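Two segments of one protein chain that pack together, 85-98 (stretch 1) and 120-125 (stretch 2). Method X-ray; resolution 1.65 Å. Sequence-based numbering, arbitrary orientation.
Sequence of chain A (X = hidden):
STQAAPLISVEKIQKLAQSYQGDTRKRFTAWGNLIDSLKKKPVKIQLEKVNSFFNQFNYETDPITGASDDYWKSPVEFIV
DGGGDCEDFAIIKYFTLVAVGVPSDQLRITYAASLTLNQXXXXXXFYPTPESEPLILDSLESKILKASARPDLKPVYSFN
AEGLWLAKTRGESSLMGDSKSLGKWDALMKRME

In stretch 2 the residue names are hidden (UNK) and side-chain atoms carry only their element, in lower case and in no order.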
ATOM      1  N   ASP A  85      -3.207   4.122  -8.919  1.00 15.88           N
ATOM      2  CA  ASP A  85      -2.695   5.426  -8.503  1.00 13.41           C
ATOM      3  C   ASP A  85      -1.915   5.331  -7.195  1.00 12.69           C
ATOM      4  O   ASP A  85      -1.731   4.237  -6.665  1.00 14.63           O
ATOM      5  CB  ASP A  85      -3.811   6.488  -8.446  1.00 14.16           C
ATOM      6  CG  ASP A  85      -4.901   6.165  -7.429  1.00 22.97           C
ATOM      7  OD1 ASP A  85      -4.614   5.503  -6.416  1.00 22.70           O
ATOM      8  OD2 ASP A  85      -6.056   6.600  -7.633  1.00 27.82           O
ATOM      9  N   CYS A  86      -1.451   6.464  -6.676  1.00 14.10           N
ATOM     10  CA  CYS A  86      -0.588   6.443  -5.495  1.00 13.44           C
ATOM     11  C   CYS A  86      -1.266   5.780  -4.297  1.00 12.01           C
ATOM     12  O   CYS A  86      -0.614   5.114  -3.482  1.00 12.45           O
ATOM     13  CB  CYS A  86      -0.145   7.859  -5.133  1.00 15.44           C
ATOM     14  SG  CYS A  86      -1.522   8.994  -4.778  1.00 17.31           S
ATOM     15  N   GLU A  87      -2.578   5.951  -4.205  1.00 14.12           N
ATOM     16  CA  GLU A  87      -3.338   5.377  -3.105  1.00 16.61           C
ATOM     17  C   GLU A  87      -3.357   3.856  -3.263  1.00 13.78           C
ATOM     18  O   GLU A  87      -3.159   3.105  -2.294  1.00 15.12           O
ATOM     19  CB  GLU A  87      -4.750   5.985  -3.072  1.00 18.41           C
ATOM     20  CG  GLU A  87      -4.736   7.527  -3.057  1.00 20.20           C
ATOM     21  CD  GLU A  87      -6.120   8.157  -3.111  1.00 27.36           C
ATOM     22  OE1 GLU A  87      -7.076   7.499  -3.584  1.00 27.26           O
ATOM     23  OE2 GLU A  87      -6.256   9.323  -2.678  1.00 33.06           O
ATOM     24  N   ASP A  88      -3.557   3.397  -4.495  1.00 14.49           N
ATOM     25  CA  ASP A  88      -3.578   1.963  -4.774  1.00 14.23           C
ATOM     26  C   ASP A  88      -2.235   1.288  -4.486  1.00 13.23           C
ATOM     27  O   ASP A  88      -2.203   0.163  -3.985  1.00 13.07           O
ATOM     28  CB  ASP A  88      -4.003   1.687  -6.219  1.00 12.09           C
ATOM     29  CG  ASP A  88      -5.308   2.385  -6.597  1.00 14.91           C
ATOM     30  OD1 ASP A  88      -6.210   2.543  -5.739  1.00 15.33           O
ATOM     31  OD2 ASP A  88      -5.449   2.779  -7.774  1.00 15.87           O
ATOM     32  N   PHE A  89      -1.129   1.969  -4.794  1.00 11.46           N
ATOM     33  CA  PHE A  89       0.202   1.436  -4.472  1.00 11.58           C
ATOM     34  C   PHE A  89       0.355   1.270  -2.966  1.00 11.67           C
ATOM     35  O   PHE A  89       0.867   0.252  -2.482  1.00 11.98           O
ATOM     36  CB  PHE A  89       1.311   2.382  -4.957  1.00 12.93           C
ATOM     37  CG  PHE A  89       1.719   2.192  -6.402  1.00 12.86           C
ATOM     38  CD1 PHE A  89       0.850   2.509  -7.439  1.00 11.90           C
ATOM     39  CD2 PHE A  89       3.002   1.765  -6.719  1.00 15.02           C
ATOM     40  CE1 PHE A  89       1.229   2.363  -8.762  1.00 12.78           C
ATOM     41  CE2 PHE A  89       3.394   1.628  -8.050  1.00 11.80           C
ATOM     42  CZ  PHE A  89       2.497   1.915  -9.072  1.00 13.15           C
ATOM     43  N   ALA A  90      -0.080   2.274  -2.212  1.00 10.51           N
ATOM     44  CA  ALA A  90       0.068   2.220  -0.759  1.00  9.31           C
ATOM     45  C   ALA A  90      -0.776   1.098  -0.155  1.00 11.01           C
ATOM     46  O   ALA A  90      -0.348   0.416   0.783  1.00 13.10           O
ATOM     47  CB  ALA A  90      -0.295   3.566  -0.133  1.00 12.52           C
ATOM     48  N   ILE A  91      -1.962   0.899  -0.718  1.00 10.05           N
ATOM     49  CA  ILE A  91      -2.877  -0.134  -0.240  1.00 10.44           C
ATOM     50  C   ILE A  91      -2.329  -1.552  -0.431  1.00 13.55           C
ATOM     51  O   ILE A  91      -2.338  -2.358   0.507  1.00 12.99           O
ATOM     52  CB  ILE A  91      -4.270   0.023  -0.882  1.00 13.71           C
ATOM     53  CG1 ILE A  91      -4.953   1.287  -0.343  1.00 11.14           C
ATOM     54  CG2 ILE A  91      -5.107  -1.237  -0.645  1.00 15.15           C
ATOM     55  CD1 ILE A  91      -6.142   1.748  -1.190  1.00 15.83           C
ATOM     56  N   ILE A  92      -1.820  -1.865  -1.619  1.00 11.93           N
ATOM     57  CA  ILE A  92      -1.291  -3.206  -1.836  1.00 10.48           C
ATOM     58  C   ILE A  92       0.001  -3.439  -1.046  1.00 11.78           C
ATOM     59  O   ILE A  92       0.239  -4.545  -0.551  1.00 11.15           O
ATOM     60  CB  ILE A  92      -1.176  -3.595  -3.342  1.00 14.41           C
ATOM     61  CG1 ILE A  92      -0.795  -5.073  -3.469  1.00 14.10           C
ATOM     62  CG2 ILE A  92      -0.173  -2.709  -4.067  1.00 12.06           C
ATOM     63  CD1 ILE A  92      -1.132  -5.686  -4.824  1.00 12.38           C
ATOM     64  N   LYS A  93       0.819  -2.400  -0.890  1.00 10.89           N
ATOM     65  CA  LYS A  93       2.012  -2.528  -0.056  1.00 10.47           C
ATOM     66  C   LYS A  93       1.628  -2.856   1.380  1.00 13.07           C
ATOM     67  O   LYS A  93       2.258  -3.705   2.019  1.00 11.00           O
ATOM     68  CB  LYS A  93       2.847  -1.248  -0.098  1.00 13.18           C
ATOM     69  CG  LYS A  93       3.607  -1.051  -1.410  1.00 12.09           C
ATOM     70  CD  LYS A  93       4.315   0.299  -1.412  1.00 11.88           C
ATOM     71  CE  LYS A  93       4.842   0.655  -2.809  1.00 11.31           C
ATOM     72  NZ  LYS A  93       5.507   2.001  -2.779  1.00 10.94           N
ATOM     73  N   TYR A  94       0.604  -2.168   1.880  1.00 11.39           N
ATOM     74  CA  TYR A  94       0.110  -2.388   3.234  1.00 11.98           C
ATOM     75  C   TYR A  94      -0.328  -3.842   3.427  1.00 11.08           C
ATOM     76  O   TYR A  94       0.161  -4.530   4.322  1.00 11.70           O
ATOM     77  CB  TYR A  94      -1.044  -1.428   3.563  1.00 12.09           C
ATOM     78  CG  TYR A  94      -1.821  -1.839   4.802  1.00 12.04           C
ATOM     79  CD1 TYR A  94      -1.316  -1.603   6.077  1.00 12.33           C
ATOM     80  CD2 TYR A  94      -3.044  -2.489   4.689  1.00 15.84           C
ATOM     81  CE1 TYR A  94      -2.040  -1.996   7.224  1.00 13.62           C
ATOM     82  CE2 TYR A  94      -3.755  -2.891   5.806  1.00 16.82           C
ATOM     83  CZ  TYR A  94      -3.251  -2.646   7.068  1.00 15.70           C
ATOM     84  OH  TYR A  94      -3.979  -3.053   8.163  1.00 16.54           O
ATOM     85  N   PHE A  95      -1.242  -4.320   2.590  1.00 12.75           N
ATOM     86  CA  PHE A  95      -1.755  -5.678   2.780  1.00 14.13           C
ATOM     87  C   PHE A  95      -0.663  -6.729   2.617  1.00 13.66           C
ATOM     88  O   PHE A  95      -0.654  -7.752   3.311  1.00 13.36           O
ATOM     89  CB  PHE A  95      -2.950  -5.957   1.861  1.00 14.53           C
ATOM     90  CG  PHE A  95      -4.234  -5.387   2.377  1.00 14.08           C
ATOM     91  CD1 PHE A  95      -4.823  -5.911   3.524  1.00 17.20           C
ATOM     92  CD2 PHE A  95      -4.846  -4.317   1.736  1.00 14.15           C
ATOM     93  CE1 PHE A  95      -6.013  -5.390   4.021  1.00 15.03           C
ATOM     94  CE2 PHE A  95      -6.037  -3.786   2.224  1.00 15.96           C
ATOM     95  CZ  PHE A  95      -6.622  -4.320   3.369  1.00 15.66           C
ATOM     96  N   THR A  96       0.280  -6.466   1.728  1.00 11.23           N
ATOM     97  CA  THR A  96       1.339  -7.432   1.476  1.00 10.91           C
ATOM     98  C   THR A  96       2.289  -7.497   2.670  1.00 14.51           C
ATOM     99  O   THR A  96       2.700  -8.580   3.082  1.00 12.89           O
ATOM    100  CB  THR A  96       2.106  -7.084   0.199  1.00 11.15           C
ATOM    101  OG1 THR A  96       1.193  -7.100  -0.903  1.00 12.95           O
ATOM    102  CG2 THR A  96       3.205  -8.106  -0.074  1.00 11.84           C
ATOM    103  N   LEU A  97       2.604  -6.337   3.249  1.00 10.74           N
ATOM    104  CA  LEU A  97       3.461  -6.307   4.441  1.00 12.67           C
ATOM    105  C   LEU A  97       2.807  -7.005   5.629  1.00 14.12           C
ATOM    106  O   LEU A  97       3.483  -7.708   6.381  1.00 12.81           O
ATOM    107  CB  LEU A  97       3.882  -4.875   4.783  1.00 12.14           C
ATOM    108  CG  LEU A  97       5.024  -4.420   3.855  1.00 11.90           C
ATOM    109  CD1 LEU A  97       5.106  -2.896   3.815  1.00 11.19           C
ATOM    110  CD2 LEU A  97       6.375  -5.022   4.321  1.00 10.00           C
ATOM    111  N   VAL A  98       1.503  -6.825   5.801  1.00 11.80           N
ATOM    112  CA  VAL A  98       0.781  -7.546   6.852  1.00 13.77           C
ATOM    113  C   VAL A  98       0.889  -9.051   6.594  1.00 13.76           C
ATOM    114  O   VAL A  98       1.140  -9.838   7.510  1.00 16.28           O
ATOM    115  CB  VAL A  98      -0.692  -7.085   6.945  1.00 14.96           C
ATOM    116  CG1 VAL A  98      -1.493  -8.017   7.855  1.00 18.91           C
ATOM    117  CG2 VAL A  98      -0.759  -5.631   7.433  1.00 12.46           C
ATOM    118  N   UNK A 120      -2.863  16.250  -3.362  1.00 13.77           N
ATOM    119  CA  UNK A 120      -2.811  15.203  -2.352  1.00 14.90           C
ATOM    120  C   UNK A 120      -1.984  14.027  -2.864  1.00 13.67           C
ATOM    121  O   UNK A 120      -1.928  13.758  -4.073  1.00 15.41           O
ATOM    122  c   UNK A 120      -4.210  14.763  -1.960  1.00 17.10           C
ATOM    123  N   UNK A 121      -1.322  13.342  -1.943  1.00 12.04           N
ATOM    124  CA  UNK A 121      -0.480  12.208  -2.292  1.00 13.57           C
ATOM    125  C   UNK A 121      -0.510  11.194  -1.168  1.00 14.18           C
ATOM    126  O   UNK A 121      -0.332  11.553  -0.009  1.00 18.87           O
ATOM    127  c   UNK A 121       2.599  10.212  -4.602  1.00 14.90           C
ATOM    128  c   UNK A 121       0.960  12.667  -2.499  1.00 11.80           C
ATOM    129  c   UNK A 121       1.845  11.611  -3.077  1.00 12.16           C
ATOM    130  c   UNK A 121       2.880  10.919  -2.544  1.00 10.38           C
ATOM    131  n   UNK A 121       3.336  10.062  -3.518  1.00 12.10           N
ATOM    132  n   UNK A 121       1.692  11.145  -4.369  1.00 16.49           N
ATOM    133  N   UNK A 122      -0.711   9.927  -1.512  1.00 11.91           N
ATOM    134  CA  UNK A 122      -0.814   8.867  -0.509  1.00 12.01           C
ATOM    135  C   UNK A 122       0.467   8.053  -0.487  1.00 10.32           C
ATOM    136  O   UNK A 122       1.029   7.723  -1.545  1.00 12.24           O
ATOM    137  c   UNK A 122      -1.991   7.942  -0.844  1.00 14.28           C
ATOM    138  c   UNK A 122      -2.425   6.983   0.261  1.00 16.01           C
ATOM    139  c   UNK A 122      -5.162   7.674   0.532  1.00 19.63           C
ATOM    140  s   UNK A 122      -3.599   7.764   1.404  1.00 23.32           S
ATOM    141  N   UNK A 123       0.931   7.729   0.717  1.00  9.77           N
ATOM    142  CA  UNK A 123       2.107   6.885   0.907  1.00 10.42           C
ATOM    143  C   UNK A 123       1.777   5.857   1.975  1.00 12.96           C
ATOM    144  O   UNK A 123       0.697   5.905   2.558  1.00 12.94           O
ATOM    145  c   UNK A 123       3.716   8.727   0.291  1.00 13.81           C
ATOM    146  c   UNK A 123       3.331   7.697   1.368  1.00 10.16           C
ATOM    147  c   UNK A 123       3.032   8.389   2.701  1.00 10.87           C
ATOM    148  N   UNK A 124       2.706   4.938   2.239  1.00 10.30           N
ATOM    149  CA  UNK A 124       2.553   4.016   3.362  1.00 12.20           C
ATOM    150  C   UNK A 124       3.596   4.383   4.405  1.00  9.69           C
ATOM    151  O   UNK A 124       4.776   4.472   4.086  1.00 11.91           O
ATOM    152  c   UNK A 124       1.441   1.608   4.794  1.00 11.49           C
ATOM    153  c   UNK A 124       2.732   1.509   4.017  1.00 10.82           C
ATOM    154  c   UNK A 124       2.753   2.568   2.906  1.00 13.03           C
ATOM    155  c   UNK A 124       2.864   0.129   3.381  1.00 12.06           C
ATOM    156  N   UNK A 125       3.155   4.639   5.636  1.00  9.41           N
ATOM    157  CA  UNK A 125       4.072   4.983   6.716  1.00  9.51           C
ATOM    158  C   UNK A 125       4.319   3.785   7.623  1.00 11.12           C
ATOM    159  O   UNK A 125       3.377   3.117   8.053  1.00 13.57           O
ATOM    160  o   UNK A 125       3.415   7.331   6.801  1.00 12.39           O
ATOM    161  c   UNK A 125       3.494   6.130   7.559  1.00 11.97           C
TER
HETATM  162  O   HOH W   1       2.045   5.638  -2.970  1.00 13.46           O

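Position 120 carries a single carbon beyond the backbone. Its CA-to-CB bond points sideways to the helix and the carbon stays out of contact, so it adds almost nothing. One carbon makes it alanine, Ala120.

Position 121 has one carbon leading into a five-membered ring of three carbons and two nitrogens, and a ring carbon reaches Cys86 CB. Only an imidazole satisfies this: His121. Its CA-to-CB bond points away from the helix, yet the ring comes back to the first turn, where His121 CE1 lies 3.7 Å from Cys86 CB. Cys86 SG sits 4.5 Å from the His121 ring centroid in an oblique sulfur-aromatic approach.

At position 122 the side chain is an unbranched run of two carbons, a sulfur and a last carbon; its CA-to-CB bond points toward the helix, and its carbons meet Glu87 and Ala90. A thioether in a straight chain is methionine, Met122. Met122 CB packs 3.6 Å from Glu87 CG, the carbon portion of an acidic side chain, and Met122 CG lies 4.0 Å from Ala90 CB. The backbone is engaged as well: Met122 N donates to Cys86 SG at 3.5 Å, nearly straight at 167°, while one water donates from its oxygen to both Cys86 O (2.8 Å) and Met122 O (2.7 Å), tying the helix start to the strand.

Position 123 shows one carbon bearing two more, a fork directly at CB. Its CA-to-CB bond points away, as alternation in a strand requires, and what reaches Ala90 is its carbonyl oxygen. The fork means valine, Val123; Val123 O is 3.7 Å from Ala90 CB.

Position 124 has four carbons forked at the second. Its CA-to-CB bond points toward the helix, and its fork meets Lys93, Tyr94 and Leu97, which fits leucine, Leu124. Leu124 CD2 lies 3.7 Å from Lys93 CB and 3.8 Å from Leu97 CD1, and Leu124 CD1 is 4.1 Å from Tyr94 CB. The lysine contributes aliphatic carbon here, since its end leads away.

Position 125 has one carbon and one oxygen and is out of reach of the helix, so it is serine, Ser125. Its hydroxyl is satisfied elsewhere in the structure.

The rule is a strand running nearly parallel to a helix, 12° between directions and 6.7 Å between axes at closest approach. Met122 and Leu124, on the same side of the strand, meet helix positions 86, 87, 90, 93, 94 and 97. Ala90 touches both, and Ala90 CA lies 5.1 Å from Leu124 CA. Polar links gather at Cys86; apolar packing extends to Leu97.

Stretch 2 120-125: AHMVLS
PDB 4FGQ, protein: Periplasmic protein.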